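Local coordinates for penicillin-binding protein (Bacillus halodurans, PDB 3TG9), which probably binds beta-lactams and acts on cell-wall peptides through an acyl-enzyme, as serine penicillin-binding proteins of the beta-lactamase family do, at residues S17-M22 / P29-L34; V232-M237 / I309-A314; C297-F302 / G319-M324. One frame throughout, in Å; residues are numbered along the deposited sequence.

Contact 1 of 3, residues S17-M22 / P29-L34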
# COMPACT_ATOMS: atom_id res chain seq x y z
N SER B 17 -19.57 7.44 -3.87
CA SER B 17 -18.83 7.42 -2.61
C SER B 17 -17.82 8.56 -2.59
O SER B 17 -16.84 8.55 -3.34
CB SER B 17 -18.12 6.08 -2.42
OG SER B 17 -17.30 6.12 -1.26
N GLY B 18 -18.08 9.54 -1.75
CA GLY B 18 -17.17 10.66 -1.57
C GLY B 18 -17.87 11.78 -0.82
O GLY B 18 -18.76 11.53 -0.01
N THR B 19 -17.45 13.01 -1.10
CA THR B 19 -18.04 14.20 -0.50
C THR B 19 -18.23 15.30 -1.56
O THR B 19 -17.27 15.70 -2.23
CB THR B 19 -17.17 14.75 0.62
OG1 THR B 19 -17.13 13.80 1.70
CG2 THR B 19 -17.72 16.08 1.14
N ALA B 20 -19.46 15.77 -1.70
CA ALA B 20 -19.76 16.90 -2.59
C ALA B 20 -20.05 18.16 -1.79
O ALA B 20 -20.51 18.10 -0.65
CB ALA B 20 -20.93 16.57 -3.51
N LEU B 21 -19.77 19.32 -2.39
CA LEU B 21 -20.02 20.61 -1.76
C LEU B 21 -20.56 21.62 -2.78
O LEU B 21 -20.15 21.62 -3.94
CB LEU B 21 -18.75 21.14 -1.08
CG LEU B 21 -18.72 22.57 -0.53
CD1 LEU B 21 -17.64 22.70 0.51
CD2 LEU B 21 -18.50 23.59 -1.62
N MET B 22 -21.47 22.48 -2.33
CA MET B 22 -21.96 23.58 -3.17
C MET B 22 -22.13 24.85 -2.35
O MET B 22 -22.75 24.83 -1.29
CB MET B 22 -23.30 23.24 -3.81
CG MET B 22 -24.17 24.46 -4.00
SD MET B 22 -25.87 24.06 -4.39
CE MET B 22 -25.79 23.94 -6.17
N PRO B 29 -22.06 26.61 2.71
CA PRO B 29 -22.15 25.55 1.71
C PRO B 29 -23.14 24.46 2.08
O PRO B 29 -23.38 24.26 3.26
CB PRO B 29 -20.73 24.96 1.69
CG PRO B 29 -19.87 25.96 2.41
CD PRO B 29 -20.76 26.62 3.40
N PHE B 30 -23.73 23.80 1.10
CA PHE B 30 -24.35 22.50 1.35
C PHE B 30 -23.23 21.47 1.21
O PHE B 30 -22.53 21.43 0.19
CB PHE B 30 -25.44 22.20 0.31
CG PHE B 30 -26.69 23.02 0.47
CD1 PHE B 30 -27.92 22.39 0.66
CD2 PHE B 30 -26.66 24.40 0.40
CE1 PHE B 30 -29.09 23.13 0.78
CE2 PHE B 30 -27.82 25.15 0.53
CZ PHE B 30 -29.04 24.51 0.72
N ILE B 31 -23.05 20.63 2.22
CA ILE B 31 -22.02 19.60 2.16
C ILE B 31 -22.63 18.23 2.41
O ILE B 31 -23.42 18.05 3.33
CB ILE B 31 -20.92 19.85 3.19
CG1 ILE B 31 -20.46 21.30 3.12
CG2 ILE B 31 -19.76 18.87 2.99
CD1 ILE B 31 -19.20 21.59 3.90
N ALA B 32 -22.25 17.26 1.58
CA ALA B 32 -22.84 15.93 1.69
C ALA B 32 -21.84 14.80 1.45
O ALA B 32 -21.14 14.77 0.42
CB ALA B 32 -24.03 15.80 0.74
N SER B 33 -21.78 13.86 2.39
CA SER B 33 -20.91 12.71 2.23
C SER B 33 -21.71 11.42 2.05
O SER B 33 -22.80 11.28 2.60
CB SER B 33 -19.97 12.60 3.42
OG SER B 33 -19.17 13.76 3.53
N LEU B 34 -21.16 10.49 1.27
CA LEU B 34 -21.76 9.17 1.08
C LEU B 34 -20.68 8.09 0.93
O LEU B 34 -19.52 8.40 0.67
CB LEU B 34 -22.70 9.17 -0.13
CG LEU B 34 -23.63 7.98 -0.34
CD1 LEU B 34 -24.70 7.92 0.74
CD2 LEU B 34 -24.27 8.05 -1.72
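Leu-21 holds CG trans to its backbone N (chi1 171°), which lays the isobutyl group beside Pro-29 and Ile-31 of the partner strand, all three pointing the same way. CG of Leu-21 rests on CB of Pro-29 at 3.8 Å, and its CD1 meets CD1 of Ile-31 at 3.9 Å. Ile-31 makes this second touch because CG1 stands beside its backbone N (chi1 -48°), carrying the extended ethyl arm toward Leu-21 while the CG2 branch is left to face CG2 of Thr-19. On the same face, Thr-19 and Ser-33 form a non-hydrogen-bonded pair whose hydroxyls lie close together; the position of Ser-33 OG is uncertain, whereas Thr-19 OG1 also hydrogen-bonds to the backbone O of Glu-46.

Ala-20, Met-22, Phe-30, Ala-32 and Leu-34 occupy the other face. Met-22 sets its sulfur obliquely above the Phe-30 ring in a Met-aromatic contact, SD lying 5.4 Å from the ring centroid and 30° off the normal. Met-22 also packs against Ile-327 and Leu-330 of helix 320-330.

Between the faces runs a regular antiparallel ladder. Ala-20 and Ala-32 exchange two bonds, N of Ala-20 to O of Ala-32 at 2.9 Å and N of Ala-32 to O of Ala-20 at 3.0 Å. Leu-34 N gives a nearly straight bond to Gly-18 O (2.9 Å), but the return bond from Gly-18 N to Leu-34 O is weak. At the opposite end Phe-30 N donates to Met-22 O. Strands 18-24 and 30-34 thus form a two-stranded beta hairpin, the latter strand being outermost in the antiparallel sheet characteristic of the serine beta-lactamase and penicillin-binding protein fold.

Contact 2 of 3, residues V232-M237 / I309-A314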
# COMPACT_ATOMS: atom_id res chain seq x y z
N VAL B 232 -7.24 16.88 -0.36
CA VAL B 232 -7.94 17.97 0.29
C VAL B 232 -9.27 17.45 0.80
O VAL B 232 -9.68 16.34 0.44
CB VAL B 232 -8.25 19.14 -0.68
CG1 VAL B 232 -6.97 19.69 -1.29
CG2 VAL B 232 -9.21 18.67 -1.76
N THR B 233 -9.93 18.24 1.64
CA THR B 233 -11.33 18.04 1.97
C THR B 233 -12.13 18.96 1.05
O THR B 233 -11.59 19.93 0.52
CB THR B 233 -11.63 18.48 3.41
OG1 THR B 233 -11.30 19.87 3.56
CG2 THR B 233 -10.81 17.66 4.42
N ALA B 234 -13.41 18.65 0.85
CA ALA B 234 -14.27 19.46 -0.02
C ALA B 234 -14.20 20.94 0.33
O ALA B 234 -14.09 21.80 -0.55
CB ALA B 234 -15.72 18.97 0.05
N GLU B 235 -14.27 21.23 1.63
CA GLU B 235 -14.30 22.61 2.10
C GLU B 235 -12.95 23.31 1.99
O GLU B 235 -12.91 24.51 1.74
CB GLU B 235 -14.86 22.70 3.52
CG GLU B 235 -15.06 24.13 3.97
CD GLU B 235 -15.85 24.25 5.26
OE1 GLU B 235 -16.04 23.21 5.94
OE2 GLU B 235 -16.27 25.38 5.60
N ASP B 236 -11.85 22.59 2.16
CA ASP B 236 -10.55 23.16 1.83
C ASP B 236 -10.46 23.49 0.31
O ASP B 236 -9.75 24.41 -0.08
CB ASP B 236 -9.41 22.22 2.24
CG ASP B 236 -8.88 22.51 3.64
OD1 ASP B 236 -9.54 23.26 4.40
OD2 ASP B 236 -7.79 21.99 3.99
N MET B 237 -11.15 22.73 -0.54
CA MET B 237 -11.14 23.08 -1.96
C MET B 237 -11.99 24.32 -2.17
O MET B 237 -11.63 25.21 -2.94
CB MET B 237 -11.64 21.94 -2.85
CG MET B 237 -11.44 22.23 -4.35
SD MET B 237 -9.68 22.37 -4.76
CE MET B 237 -9.71 23.30 -6.30
N ILE B 309 -19.53 27.93 -6.06
CA ILE B 309 -18.41 26.99 -5.96
C ILE B 309 -19.00 25.60 -5.80
O ILE B 309 -19.89 25.38 -4.99
CB ILE B 309 -17.52 27.28 -4.73
CG1 ILE B 309 -16.83 28.63 -4.87
CG2 ILE B 309 -16.47 26.19 -4.56
CD1 ILE B 309 -16.08 29.05 -3.61
N VAL B 310 -18.51 24.67 -6.62
CA VAL B 310 -18.87 23.26 -6.48
C VAL B 310 -17.59 22.43 -6.30
O VAL B 310 -16.55 22.72 -6.89
CB VAL B 310 -19.69 22.74 -7.69
CG1 VAL B 310 -20.02 21.25 -7.52
CG2 VAL B 310 -20.97 23.55 -7.83
N VAL B 311 -17.66 21.43 -5.44
CA VAL B 311 -16.53 20.54 -5.22
C VAL B 311 -17.09 19.14 -5.15
O VAL B 311 -17.96 18.87 -4.34
CB VAL B 311 -15.79 20.84 -3.90
CG1 VAL B 311 -14.60 19.93 -3.75
CG2 VAL B 311 -15.35 22.30 -3.85
N VAL B 312 -16.61 18.26 -6.02
CA VAL B 312 -16.98 16.85 -5.91
C VAL B 312 -15.73 15.99 -5.74
O VAL B 312 -14.92 15.86 -6.67
CB VAL B 312 -17.81 16.38 -7.12
CG1 VAL B 312 -18.28 14.96 -6.92
CG2 VAL B 312 -19.01 17.31 -7.34
N CYS B 313 -15.55 15.43 -4.55
CA CYS B 313 -14.46 14.50 -4.27
C CYS B 313 -15.01 13.08 -4.19
O CYS B 313 -16.06 12.86 -3.60
CB CYS B 313 -13.76 14.87 -2.96
SG CYS B 313 -12.90 16.45 -2.95
N ALA B 314 -14.33 12.13 -4.80
CA ALA B 314 -14.75 10.73 -4.70
C ALA B 314 -13.57 9.77 -4.59
O ALA B 314 -12.56 9.95 -5.27
CB ALA B 314 -15.62 10.36 -5.88
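Val-311 sends both methyls from strand 308-314 against the first turn of helix 234-245, and it has more surface buried here than any other residue. Its CG1 is trans to the backbone N (chi1 -178°) and CG2 stands beside that N, so the two branches straddle the carbonyl oxygen of Ala-234 and reach Met-237 together. CG2 comes within 3.6 Å of Ala-234 O, and CG1 within 3.7 Å of CB of Met-237. That pair of side chains crosses at a slant: Met-237 leads with CB and CG, then bends at chi2 (63°) and carries the rest of its chain away from the strand. CB of Ala-234 adds a looser touch on CG1 of Val-311, at 4.1 Å.

Cys-313, two residues on and on the same face, extends the surface. Its SG lies 4.4 Å from CA of Ala-234 and reaches CG2 of Val-232 at 4.5 Å, a grazing apolar approach beside the helix start. The start itself is held by Thr-233, the N-cap, whose OG1 accepts from Asp-236 N (3.1 Å, 158°). The Asp-236 side chain points away from the strand, and its OD2 accepts from Ser-189 OG and Glu-188 N.

The small Ala-234 brings the helix backbone close to the sheet; the touching residues are buried, and their side chains meet through apolar groups. On one flank Ala-234 also packs against Thr-19 and Leu-21 of strand 18-24; on the other, Met-237 and Val-311 meet Ser-300 of strand 296-303, so that helix 234-245 lies across one face of three adjacent strands.

Contact 3 of 3, residues C297-F302 / G319-M324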
# COMPACT_ATOMS: atom_id res chain seq x y z
N CYS B 297 -11.69 10.14 -8.47
CA CYS B 297 -12.19 11.15 -9.42
C CYS B 297 -12.58 12.44 -8.69
O CYS B 297 -12.83 12.43 -7.48
CB CYS B 297 -13.32 10.61 -10.30
SG CYS B 297 -14.83 10.17 -9.43
N PHE B 298 -12.60 13.54 -9.42
CA PHE B 298 -12.65 14.86 -8.81
C PHE B 298 -13.11 15.88 -9.85
O PHE B 298 -12.59 15.90 -10.96
CB PHE B 298 -11.27 15.23 -8.30
CG PHE B 298 -11.16 16.62 -7.74
CD1 PHE B 298 -11.74 16.95 -6.52
CD2 PHE B 298 -10.45 17.60 -8.42
CE1 PHE B 298 -11.62 18.22 -5.98
CE2 PHE B 298 -10.32 18.87 -7.89
CZ PHE B 298 -10.91 19.18 -6.67
N HIS B 299 -14.07 16.71 -9.48
CA HIS B 299 -14.47 17.85 -10.31
C HIS B 299 -14.73 19.01 -9.39
O HIS B 299 -15.40 18.86 -8.38
CB HIS B 299 -15.74 17.56 -11.11
CG HIS B 299 -15.49 16.88 -12.42
ND1 HIS B 299 -15.62 15.52 -12.59
CD2 HIS B 299 -15.10 17.38 -13.62
CE1 HIS B 299 -15.33 15.20 -13.84
NE2 HIS B 299 -15.01 16.32 -14.48
N SER B 300 -14.20 20.17 -9.74
CA SER B 300 -14.45 21.36 -8.95
C SER B 300 -14.46 22.59 -9.84
O SER B 300 -13.74 22.64 -10.84
CB SER B 300 -13.40 21.49 -7.85
OG SER B 300 -13.85 22.35 -6.83
N ALA B 301 -15.28 23.58 -9.48
CA ALA B 301 -15.49 24.73 -10.34
C ALA B 301 -15.90 25.98 -9.58
O ALA B 301 -16.48 25.90 -8.50
CB ALA B 301 -16.53 24.40 -11.40
N PHE B 302 -15.57 27.12 -10.16
CA PHE B 302 -16.04 28.41 -9.67
C PHE B 302 -16.86 29.06 -10.78
O PHE B 302 -16.39 29.24 -11.90
CB PHE B 302 -14.86 29.30 -9.30
CG PHE B 302 -15.26 30.66 -8.81
CD1 PHE B 302 -15.34 31.73 -9.69
CD2 PHE B 302 -15.55 30.87 -7.47
CE1 PHE B 302 -15.71 32.99 -9.23
CE2 PHE B 302 -15.92 32.13 -7.01
CZ PHE B 302 -16.00 33.19 -7.89
N GLY B 319 -17.69 9.04 -11.68
CA GLY B 319 -18.97 9.48 -11.15
C GLY B 319 -19.06 10.94 -10.75
O GLY B 319 -20.15 11.51 -10.73
N ALA B 320 -17.92 11.54 -10.41
CA ALA B 320 -17.92 12.92 -9.93
C ALA B 320 -18.49 13.89 -10.97
O ALA B 320 -19.06 14.92 -10.62
CB ALA B 320 -16.53 13.35 -9.52
N TYR B 321 -18.35 13.56 -12.24
CA TYR B 321 -18.82 14.44 -13.29
C TYR B 321 -20.34 14.50 -13.32
O TYR B 321 -20.93 15.58 -13.33
CB TYR B 321 -18.32 13.98 -14.65
CG TYR B 321 -18.97 14.72 -15.78
CD1 TYR B 321 -19.96 14.13 -16.54
CD2 TYR B 321 -18.60 16.03 -16.06
CE1 TYR B 321 -20.57 14.82 -17.57
CE2 TYR B 321 -19.20 16.73 -17.09
CZ TYR B 321 -20.18 16.11 -17.85
OH TYR B 321 -20.77 16.80 -18.88
N ASP B 322 -20.98 13.34 -13.35
CA ASP B 322 -22.43 13.25 -13.35
C ASP B 322 -23.02 13.94 -12.13
O ASP B 322 -24.09 14.55 -12.21
CB ASP B 322 -22.88 11.80 -13.41
CG ASP B 322 -22.28 11.06 -14.58
OD1 ASP B 322 -22.64 11.38 -15.73
OD2 ASP B 322 -21.45 10.15 -14.35
N VAL B 323 -22.34 13.84 -11.00
CA VAL B 323 -22.79 14.51 -9.79
C VAL B 323 -22.55 16.01 -9.92
O VAL B 323 -23.36 16.82 -9.46
CB VAL B 323 -22.11 13.94 -8.52
CG1 VAL B 323 -22.33 14.85 -7.31
CG2 VAL B 323 -22.63 12.54 -8.24
N MET B 324 -21.46 16.38 -10.57
CA MET B 324 -21.16 17.79 -10.80
C MET B 324 -22.20 18.46 -11.71
O MET B 324 -22.65 19.57 -11.43
CB MET B 324 -19.76 17.97 -11.39
CG MET B 324 -19.59 19.26 -12.19
SD MET B 324 -18.28 20.28 -11.51
CE MET B 324 -17.46 20.80 -13.01
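Cys-297 SG accepts the backbone N-H of Ala-320 (3.5 Å, 151° at the hydrogen) and touches CB of the same alanine at 3.6 Å. The sulfur gets there because chi1 of 65° sets it between its own backbone N and carbonyl carbon, directed at the start of helix 320-330, where Gly-319 is the N-cap. Two residues on and on the same face, His-299 provides the broadest contact. Its ring meets Ala-320 CB at the edge, in plane, and Tyr-321 CD2 over one face. The two rings themselves are oblique, centroids 5.5 Å apart and planes at 57°. Met-324 crosses His-299 at about a right angle, SD touching CB of His-299 at 3.7 Å; bends at chi2 and chi3 take its CE on to CB of Ala-301 at 4.1 Å.

Farther out, backbone bonds to Ala-314, Val-312 and Val-310 hold Cys-297, His-299 and Ala-301 in the sheet. Tyr-292 of strand 284-293 brings its ring to that of His-299 and touches Tyr-321 as well. At the very start of its helix, the N-H of Ala-320 has no helical carbonyl to bond to; the cysteine sulfur serves as its acceptor instead, through a long and presumably modest N-H...S bond.

Overall arrangement
The three contacts share one antiparallel sheet, in which strands 30-34, 18-24, 308-314 and 296-303 are successive neighbours. Contacts 1 and 2, with centres 8 Å apart, are joined by probable hydrogen bonds from Leu-21 N to Val-311 O (2.7 Å) and Thr-19 N to Cys-313 O (2.9 Å). Contacts 2 and 3, about 9 Å apart between centres, are linked by a probable hydrogen bond from Val-312 N to His-299 O (2.7 Å). Contact 2 covers one sheet face with helix 234-245, contact 3 the other with helix 320-330. Phe-298 in contact 3 lies near, without touching, the putative active site: an SxxK motif (Ser-55, Lys-58) and Tyr-152, possibly the tyrosine of a YxN motif.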